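Long-range contact in Pvc2 (Photorhabdus asymbiotica subsp. asymbiotica, PDB 6J0B), which is a sheath protein that probably builds, around the inner tube, the contractile sheath of an extracellular injection system, a phage-tail-like machine that probably delivers cargo into target cells: residues V101-A106 with G124-D130. Sequence-based numbering, arbitrary orientation.
Sequences VTLLVA and GLFAVFD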
ATOM      1  N   VAL A 101     -40.797  40.011  35.923  1.00 52.24           N
ATOM      2  CA  VAL A 101     -41.886  39.780  34.985  1.00 52.24           C
ATOM      3  C   VAL A 101     -41.706  40.663  33.760  1.00 52.24           C
ATOM      4  O   VAL A 101     -41.550  41.886  33.872  1.00 52.24           O
ATOM      5  CB  VAL A 101     -43.229  40.037  35.679  1.00 52.24           C
ATOM      6  CG1 VAL A 101     -44.337  40.215  34.666  1.00 52.24           C
ATOM      7  CG2 VAL A 101     -43.542  38.900  36.623  1.00 52.24           C
ATOM      8  N   THR A 102     -41.716  40.045  32.578  1.00 49.31           N
ATOM      9  CA  THR A 102     -41.608  40.767  31.316  1.00 49.31           C
ATOM     10  C   THR A 102     -42.883  40.747  30.494  1.00 49.31           C
ATOM     11  O   THR A 102     -43.314  41.796  30.015  1.00 49.31           O
ATOM     12  CB  THR A 102     -40.475  40.196  30.461  1.00 49.31           C
ATOM     13  OG1 THR A 102     -40.874  38.932  29.930  1.00 49.31           O
ATOM     14  CG2 THR A 102     -39.248  39.996  31.285  1.00 49.31           C
ATOM     15  N   LEU A 103     -43.490  39.583  30.298  1.00 47.29           N
ATOM     16  CA  LEU A 103     -44.714  39.480  29.519  1.00 47.29           C
ATOM     17  C   LEU A 103     -45.935  39.619  30.414  1.00 47.29           C
ATOM     18  O   LEU A 103     -45.896  39.304  31.605  1.00 47.29           O
ATOM     19  CB  LEU A 103     -44.788  38.144  28.778  1.00 47.29           C
ATOM     20  CG  LEU A 103     -44.237  37.995  27.363  1.00 47.29           C
ATOM     21  CD1 LEU A 103     -44.748  39.105  26.482  1.00 47.29           C
ATOM     22  CD2 LEU A 103     -42.737  37.971  27.371  1.00 47.29           C
ATOM     23  N   LEU A 104     -47.025  40.094  29.824  1.00 50.78           N
ATOM     24  CA  LEU A 104     -48.338  40.103  30.458  1.00 50.78           C
ATOM     25  C   LEU A 104     -49.310  39.465  29.478  1.00 50.78           C
ATOM     26  O   LEU A 104     -49.586  40.028  28.416  1.00 50.78           O
ATOM     27  CB  LEU A 104     -48.770  41.516  30.837  1.00 50.78           C
ATOM     28  CG  LEU A 104     -50.221  41.701  31.286  1.00 50.78           C
ATOM     29  CD1 LEU A 104     -50.570  40.801  32.460  1.00 50.78           C
ATOM     30  CD2 LEU A 104     -50.475  43.151  31.640  1.00 50.78           C
ATOM     31  N   VAL A 105     -49.829  38.298  29.834  1.00 51.99           N
ATOM     32  CA  VAL A 105     -50.600  37.462  28.925  1.00 51.99           C
ATOM     33  C   VAL A 105     -52.034  37.393  29.422  1.00 51.99           C
ATOM     34  O   VAL A 105     -52.284  36.993  30.564  1.00 51.99           O
ATOM     35  CB  VAL A 105     -49.992  36.061  28.813  1.00 51.99           C
ATOM     36  CG1 VAL A 105     -50.864  35.172  27.961  1.00 51.99           C
ATOM     37  CG2 VAL A 105     -48.607  36.158  28.240  1.00 51.99           C
ATOM     38  N   ALA A 106     -52.974  37.785  28.570  1.00 58.36           N
ATOM     39  CA  ALA A 106     -54.392  37.566  28.823  1.00 58.36           C
ATOM     40  C   ALA A 106     -54.778  36.231  28.212  1.00 58.36           C
ATOM     41  O   ALA A 106     -54.776  36.080  26.987  1.00 58.36           O
ATOM     42  CB  ALA A 106     -55.243  38.681  28.231  1.00 58.36           C
ATOM     43  N   GLY A 124     -40.840  47.821  32.023  1.00 56.90           N
ATOM     44  CA  GLY A 124     -40.445  46.870  31.007  1.00 56.90           C
ATOM     45  C   GLY A 124     -41.494  45.860  30.599  1.00 56.90           C
ATOM     46  O   GLY A 124     -41.138  44.797  30.081  1.00 56.90           O
ATOM     47  N   LEU A 125     -42.772  46.158  30.796  1.00 54.05           N
ATOM     48  CA  LEU A 125     -43.827  45.187  30.544  1.00 54.05           C
ATOM     49  C   LEU A 125     -44.284  45.243  29.092  1.00 54.05           C
ATOM     50  O   LEU A 125     -44.632  46.310  28.580  1.00 54.05           O
ATOM     51  CB  LEU A 125     -45.011  45.441  31.475  1.00 54.05           C
ATOM     52  CG  LEU A 125     -45.104  44.643  32.777  1.00 54.05           C
ATOM     53  CD1 LEU A 125     -45.149  43.163  32.477  1.00 54.05           C
ATOM     54  CD2 LEU A 125     -43.963  44.962  33.725  1.00 54.05           C
ATOM     55  N   PHE A 126     -44.278  44.088  28.434  1.00 48.55           N
ATOM     56  CA  PHE A 126     -44.895  43.896  27.130  1.00 48.55           C
ATOM     57  C   PHE A 126     -46.143  43.048  27.328  1.00 48.55           C
ATOM     58  O   PHE A 126     -46.149  42.135  28.156  1.00 48.55           O
ATOM     59  CB  PHE A 126     -43.925  43.211  26.164  1.00 48.55           C
ATOM     60  CG  PHE A 126     -44.350  43.267  24.726  1.00 48.55           C
ATOM     61  CD1 PHE A 126     -43.967  44.324  23.920  1.00 48.55           C
ATOM     62  CD2 PHE A 126     -45.114  42.253  24.174  1.00 48.55           C
ATOM     63  CE1 PHE A 126     -44.356  44.377  22.600  1.00 48.55           C
ATOM     64  CE2 PHE A 126     -45.503  42.302  22.856  1.00 48.55           C
ATOM     65  CZ  PHE A 126     -45.122  43.365  22.070  1.00 48.55           C
ATOM     66  N   ALA A 127     -47.204  43.341  26.581  1.00 49.45           N
ATOM     67  CA  ALA A 127     -48.511  42.750  26.856  1.00 49.45           C
ATOM     68  C   ALA A 127     -49.127  42.177  25.589  1.00 49.45           C
ATOM     69  O   ALA A 127     -49.757  42.906  24.822  1.00 49.45           O
ATOM     70  CB  ALA A 127     -49.450  43.781  27.475  1.00 49.45           C
ATOM     71  N   VAL A 128     -49.000  40.873  25.395  1.00 48.99           N
ATOM     72  CA  VAL A 128     -49.636  40.191  24.275  1.00 48.99           C
ATOM     73  C   VAL A 128     -51.013  39.713  24.725  1.00 48.99           C
ATOM     74  O   VAL A 128     -51.140  39.053  25.761  1.00 48.99           O
ATOM     75  CB  VAL A 128     -48.765  39.028  23.772  1.00 48.99           C
ATOM     76  CG1 VAL A 128     -48.052  38.350  24.922  1.00 48.99           C
ATOM     77  CG2 VAL A 128     -49.581  38.017  23.001  1.00 48.99           C
ATOM     78  N   PHE A 129     -52.053  40.067  23.973  1.00 52.63           N
ATOM     79  CA  PHE A 129     -53.377  39.519  24.244  1.00 52.63           C
ATOM     80  C   PHE A 129     -54.043  39.129  22.928  1.00 52.63           C
ATOM     81  O   PHE A 129     -53.435  39.181  21.857  1.00 52.63           O
ATOM     82  CB  PHE A 129     -54.246  40.477  25.069  1.00 52.63           C
ATOM     83  CG  PHE A 129     -54.000  41.925  24.804  1.00 52.63           C
ATOM     84  CD1 PHE A 129     -53.305  42.694  25.723  1.00 52.63           C
ATOM     85  CD2 PHE A 129     -54.495  42.529  23.669  1.00 52.63           C
ATOM     86  CE1 PHE A 129     -53.090  44.034  25.501  1.00 52.63           C
ATOM     87  CE2 PHE A 129     -54.278  43.869  23.444  1.00 52.63           C
ATOM     88  CZ  PHE A 129     -53.582  44.621  24.363  1.00 52.63           C
ATOM     89  N   ASP A 130     -55.308  38.734  23.026  1.00 56.35           N
ATOM     90  CA  ASP A 130     -56.000  37.982  21.992  1.00 56.35           C
ATOM     91  C   ASP A 130     -56.655  38.896  20.969  1.00 56.35           C
ATOM     92  O   ASP A 130     -56.865  40.086  21.200  1.00 56.35           O
ATOM     93  CB  ASP A 130     -57.082  37.095  22.606  1.00 56.35           C
ATOM     94  CG  ASP A 130     -56.715  36.591  23.978  1.00 56.35           C
ATOM     95  OD1 ASP A 130     -55.633  36.000  24.124  1.00 56.35           O
ATOM     96  OD2 ASP A 130     -57.515  36.784  24.916  1.00 56.35           O
TER
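Thr-102 and Phe-126 join the two backbones where the strands begin to pair: Phe-126 N donates to Thr-102 O at 2.9 Å, an almost straight bond. One step on, Leu-104 N reaches Phe-126 O at 2.8 Å, bent to 133° at the hydrogen. Phe-126 thus uses both its N-H and its carbonyl on the neighbouring strand, straddling Leu-103 as a parallel bridge does. On the face carrying Leu-103, Val-105, Phe-126 and Val-128, the methyl Leu-103 CD1 lies at the edge of the Phe-126 ring, near its plane and 3.9 Å from Phe-126 CD2, and also meets Val-128 CG1 at 3.7 Å. That same CG1 sits between the backbone N and carbonyl carbon of Val-128 (chi1 36°), which brings it alongside Val-105 CG2. On the other face Leu-104 CB meets Ala-127 CB at 4.1 Å. Ala-106 CB packs on Phe-129 CB at 3.8 Å, and just before the strands begin Leu-125 CD1 touches Val-101 CG1 (3.8 Å), the side chains crossing at a slant. Strands 103-106 and 126-130 run parallel, 20° apart, as the two arms of a beta-alpha-beta unit whose crossover is helix 112-118, in the mixed sheet at the heart of the chain; both fall in the subtilisin-like region of the phage tail sheath family. Strands 31-34 and 154-157 flank the pair. Helices 172-186 and 250-266 pack on the face of Leu-103 and Phe-126, through Tyr-180, Arg-254 and Val-250 among others. At the C-terminal end, Ser-173 OG of helix 172-186 lies within hydrogen-bonding reach of both Asp-130 OD1 and Ala-106 O; its single proton can fully serve one at a time.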